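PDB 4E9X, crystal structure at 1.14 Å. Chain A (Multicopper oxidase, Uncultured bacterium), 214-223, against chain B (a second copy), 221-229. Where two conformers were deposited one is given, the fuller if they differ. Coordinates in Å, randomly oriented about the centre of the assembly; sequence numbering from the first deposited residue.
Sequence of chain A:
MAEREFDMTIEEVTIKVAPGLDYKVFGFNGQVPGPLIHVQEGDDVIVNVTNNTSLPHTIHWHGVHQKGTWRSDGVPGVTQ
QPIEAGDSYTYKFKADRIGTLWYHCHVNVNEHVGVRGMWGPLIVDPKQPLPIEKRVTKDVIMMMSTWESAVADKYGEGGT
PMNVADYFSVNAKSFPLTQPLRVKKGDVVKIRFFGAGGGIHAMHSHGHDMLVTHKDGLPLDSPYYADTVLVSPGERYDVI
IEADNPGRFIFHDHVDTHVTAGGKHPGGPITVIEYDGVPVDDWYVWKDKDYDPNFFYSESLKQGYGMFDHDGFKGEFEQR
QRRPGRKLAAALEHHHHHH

Chain A, residues 214-223: HKDGLPLDSP
Chain B (221-229) DSPYYADTV

How does chain A present its polar anchor? Strand 214-215 enters a type I' turn from K215(A) to L218(A), closed by K215(A) N to L218(A) O and L218(A) N to K215(A) O, both 3.0 Å. D216(A) (phi/psi 53/35) and G217(A) (86/-8) form the corner; at G217(A) a CB would jam against the preceding carbonyl O, so glycine fits. K215(A), chi t, p, t, t, reaches across with NZ donating to T228(B) O at 2.8 Å, its CG lying 3.6 Å from Y225(B) O.

What does the aspartate add? D216(A), chi1 m, points toward chain B beside A226(B) (CA to CA 5.7 Å). Its OD2 accepts from D227(B) N at 2.7 Å and T228(B) N at 3.0 Å, so one carboxylate oxygen serves two successive amides. K215(A) NZ, 2.9 Å from D216(A) OD1 in a salt bridge, balances this buried charge.

Where do apolar groups meet? The chains run antiparallel, L218(A) opposite Y225(B) (CA to CA 6.8 Å) and L220(A) opposite Y224(B) (6.3 Å). Both leucines are extended, chi m, t. L218(A) CD1 packs 3.5 Å from Y225(B) CB (chi1 m), and L220(A) CD2 lies 3.8 Å from Y224(B) CB (chi1 p).

What fills the gap between backbones? No direct backbone hydrogen bond joins the strands; waters do. Water 1 lies 3.0 Å from L218(A) O and 2.8 Å from Y225(B) O, between the two carbonyls. Past P219(A), water 3 accepts from D221(A) N and donates to P223(B) O, both 2.9 Å.

How does the contact end? At the corner, D221(A), chi1 m, accepts a hydrogen bond from water 4 at OD2 (2.6 Å). The two serines, both chi1 t, meet with S222(A) CB 3.4 Å from S222(B) OG; water 5 accepts from S222(A) N (2.9 Å) and donates to S222(B) OG (2.8 Å).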

# COMPACT_ATOMS: atom_id res chain seq x y z
N HIS A 214 4.83 -16.69 -2.88
CA HIS A 214 4.43 -16.85 -1.48
C HIS A 214 4.09 -15.50 -0.85
O HIS A 214 4.79 -14.51 -1.11
CB HIS A 214 5.54 -17.44 -0.59
CG HIS A 214 6.03 -18.82 -0.95
ND1 HIS A 214 6.72 -19.08 -2.13
CD2 HIS A 214 5.93 -19.99 -0.26
CE1 HIS A 214 7.02 -20.36 -2.12
NE2 HIS A 214 6.55 -20.94 -1.00
N LYS A 215 3.06 -15.53 -0.05
CA LYS A 215 2.63 -14.37 0.72
C LYS A 215 2.77 -14.75 2.20
O LYS A 215 2.20 -15.76 2.63
CB LYS A 215 1.18 -14.01 0.37
CG LYS A 215 0.44 -13.17 1.38
CD LYS A 215 1.05 -11.78 1.65
CE LYS A 215 0.13 -11.07 2.64
NZ LYS A 215 0.89 -10.05 3.40
N ASP A 216 3.57 -13.95 2.93
CA ASP A 216 3.82 -14.20 4.37
C ASP A 216 4.30 -15.64 4.59
O ASP A 216 4.01 -16.27 5.61
CB ASP A 216 2.57 -13.91 5.20
CG ASP A 216 2.17 -12.41 5.10
OD1 ASP A 216 2.98 -11.58 4.62
OD2 ASP A 216 1.01 -12.17 5.50
N GLY A 217 5.09 -16.16 3.63
CA GLY A 217 5.70 -17.48 3.75
C GLY A 217 4.84 -18.63 3.27
O GLY A 217 5.37 -19.73 3.16
N LEU A 218 3.57 -18.40 2.94
CA LEU A 218 2.71 -19.54 2.52
C LEU A 218 2.49 -19.46 1.02
O LEU A 218 2.31 -18.38 0.44
CB LEU A 218 1.37 -19.49 3.25
CG LEU A 218 1.47 -19.84 4.73
CD1 LEU A 218 0.13 -19.66 5.45
CD2 LEU A 218 1.95 -21.29 4.92
N PRO A 219 2.53 -20.61 0.35
CA PRO A 219 2.51 -20.62 -1.10
C PRO A 219 1.14 -20.26 -1.66
O PRO A 219 0.10 -20.79 -1.21
CB PRO A 219 2.85 -22.07 -1.47
CG PRO A 219 2.43 -22.87 -0.24
CD PRO A 219 2.72 -21.98 0.93
N LEU A 220 1.13 -19.39 -2.66
CA LEU A 220 -0.12 -18.98 -3.28
C LEU A 220 -0.62 -20.09 -4.20
O LEU A 220 0.13 -20.68 -4.99
CB LEU A 220 0.12 -17.74 -4.13
CG LEU A 220 0.47 -16.45 -3.34
CD1 LEU A 220 0.87 -15.38 -4.33
CD2 LEU A 220 -0.69 -15.98 -2.50
N ASP A 221 -1.93 -20.32 -4.17
CA ASP A 221 -2.54 -21.22 -5.16
C ASP A 221 -2.47 -20.60 -6.55
O ASP A 221 -2.42 -21.37 -7.55
CB ASP A 221 -3.99 -21.51 -4.77
CG ASP A 221 -4.17 -22.44 -3.59
OD1 ASP A 221 -3.26 -23.24 -3.24
OD2 ASP A 221 -5.29 -22.39 -2.98
N SER A 222 -2.50 -19.28 -6.64
CA SER A 222 -2.44 -18.60 -7.93
C SER A 222 -1.29 -17.61 -7.94
O SER A 222 -1.44 -16.41 -7.74
CB SER A 222 -3.75 -17.87 -8.22
OG SER A 222 -3.74 -17.44 -9.56
N PRO A 223 -0.07 -18.11 -8.18
CA PRO A 223 1.09 -17.22 -8.30
C PRO A 223 0.88 -16.27 -9.47
O PRO A 223 0.14 -16.55 -10.42
CB PRO A 223 2.25 -18.17 -8.54
CG PRO A 223 1.66 -19.44 -9.02
CD PRO A 223 0.30 -19.54 -8.36
N ASP B 221 -11.93 -15.88 -6.18
CA ASP B 221 -11.82 -17.20 -6.73
C ASP B 221 -10.62 -17.93 -6.16
O ASP B 221 -10.64 -19.17 -6.06
CB ASP B 221 -11.69 -17.21 -8.28
CG ASP B 221 -12.98 -16.84 -8.99
OD1 ASP B 221 -14.09 -17.02 -8.40
OD2 ASP B 221 -12.87 -16.38 -10.16
N SER B 222 -9.57 -17.24 -5.82
CA SER B 222 -8.34 -17.79 -5.25
C SER B 222 -8.06 -17.17 -3.90
O SER B 222 -7.21 -16.27 -3.78
CB SER B 222 -7.12 -17.55 -6.16
OG SER B 222 -6.05 -18.39 -5.76
N PRO B 223 -8.71 -17.60 -2.85
CA PRO B 223 -8.40 -17.08 -1.50
C PRO B 223 -7.00 -17.47 -1.16
O PRO B 223 -6.40 -18.41 -1.70
CB PRO B 223 -9.40 -17.79 -0.61
CG PRO B 223 -9.70 -19.04 -1.35
CD PRO B 223 -9.78 -18.64 -2.81
N TYR B 224 -6.42 -16.71 -0.23
CA TYR B 224 -5.03 -16.94 0.15
C TYR B 224 -4.83 -16.63 1.65
O TYR B 224 -5.52 -15.80 2.24
CB TYR B 224 -4.07 -16.08 -0.68
CG TYR B 224 -4.31 -14.60 -0.54
CD1 TYR B 224 -3.59 -13.83 0.36
CD2 TYR B 224 -5.29 -13.96 -1.32
CE1 TYR B 224 -3.82 -12.45 0.49
CE2 TYR B 224 -5.54 -12.60 -1.21
CZ TYR B 224 -4.79 -11.85 -0.28
OH TYR B 224 -5.05 -10.49 -0.18
N TYR B 225 -3.86 -17.31 2.22
CA TYR B 225 -3.50 -17.07 3.62
C TYR B 225 -2.55 -15.92 3.76
O TYR B 225 -1.69 -15.66 2.91
CB TYR B 225 -2.84 -18.33 4.22
CG TYR B 225 -3.78 -19.48 4.45
CD1 TYR B 225 -4.66 -19.43 5.55
CD2 TYR B 225 -3.82 -20.58 3.63
CE1 TYR B 225 -5.54 -20.48 5.79
CE2 TYR B 225 -4.69 -21.63 3.86
CZ TYR B 225 -5.56 -21.57 4.95
OH TYR B 225 -6.44 -22.61 5.22
N ALA B 226 -2.67 -15.25 4.89
CA ALA B 226 -1.83 -14.10 5.22
C ALA B 226 -1.74 -14.00 6.72
O ALA B 226 -2.70 -14.33 7.43
CB ALA B 226 -2.45 -12.79 4.70
N ASP B 227 -0.62 -13.52 7.24
CA ASP B 227 -0.58 -13.11 8.63
C ASP B 227 -0.64 -11.61 8.77
O ASP B 227 -0.90 -11.12 9.89
CB ASP B 227 0.61 -13.72 9.37
CG ASP B 227 1.97 -13.28 8.91
OD1 ASP B 227 2.21 -12.06 8.72
OD2 ASP B 227 2.84 -14.19 8.75
N THR B 228 -0.51 -10.85 7.67
CA THR B 228 -0.60 -9.40 7.69
C THR B 228 -1.35 -8.98 6.46
O THR B 228 -0.96 -9.32 5.33
CB THR B 228 0.83 -8.81 7.67
OG1 THR B 228 1.55 -9.29 8.82
CG2 THR B 228 0.81 -7.28 7.78
N VAL B 229 -2.44 -8.21 6.62
CA VAL B 229 -3.29 -7.79 5.52
C VAL B 229 -3.25 -6.27 5.40
O VAL B 229 -3.65 -5.59 6.34
CB VAL B 229 -4.72 -8.26 5.75
CG1 VAL B 229 -5.66 -7.77 4.66
CG2 VAL B 229 -4.76 -9.79 5.77
O HOH W 1 -0.44 -17.18 0.95
O HOH W 2 -2.34 -18.99 0.37
O HOH W 3 -3.58 -19.02 -2.14
O HOH W 4 -7.15 -20.60 -3.33
O HOH W 5 -3.64 -17.52 -4.57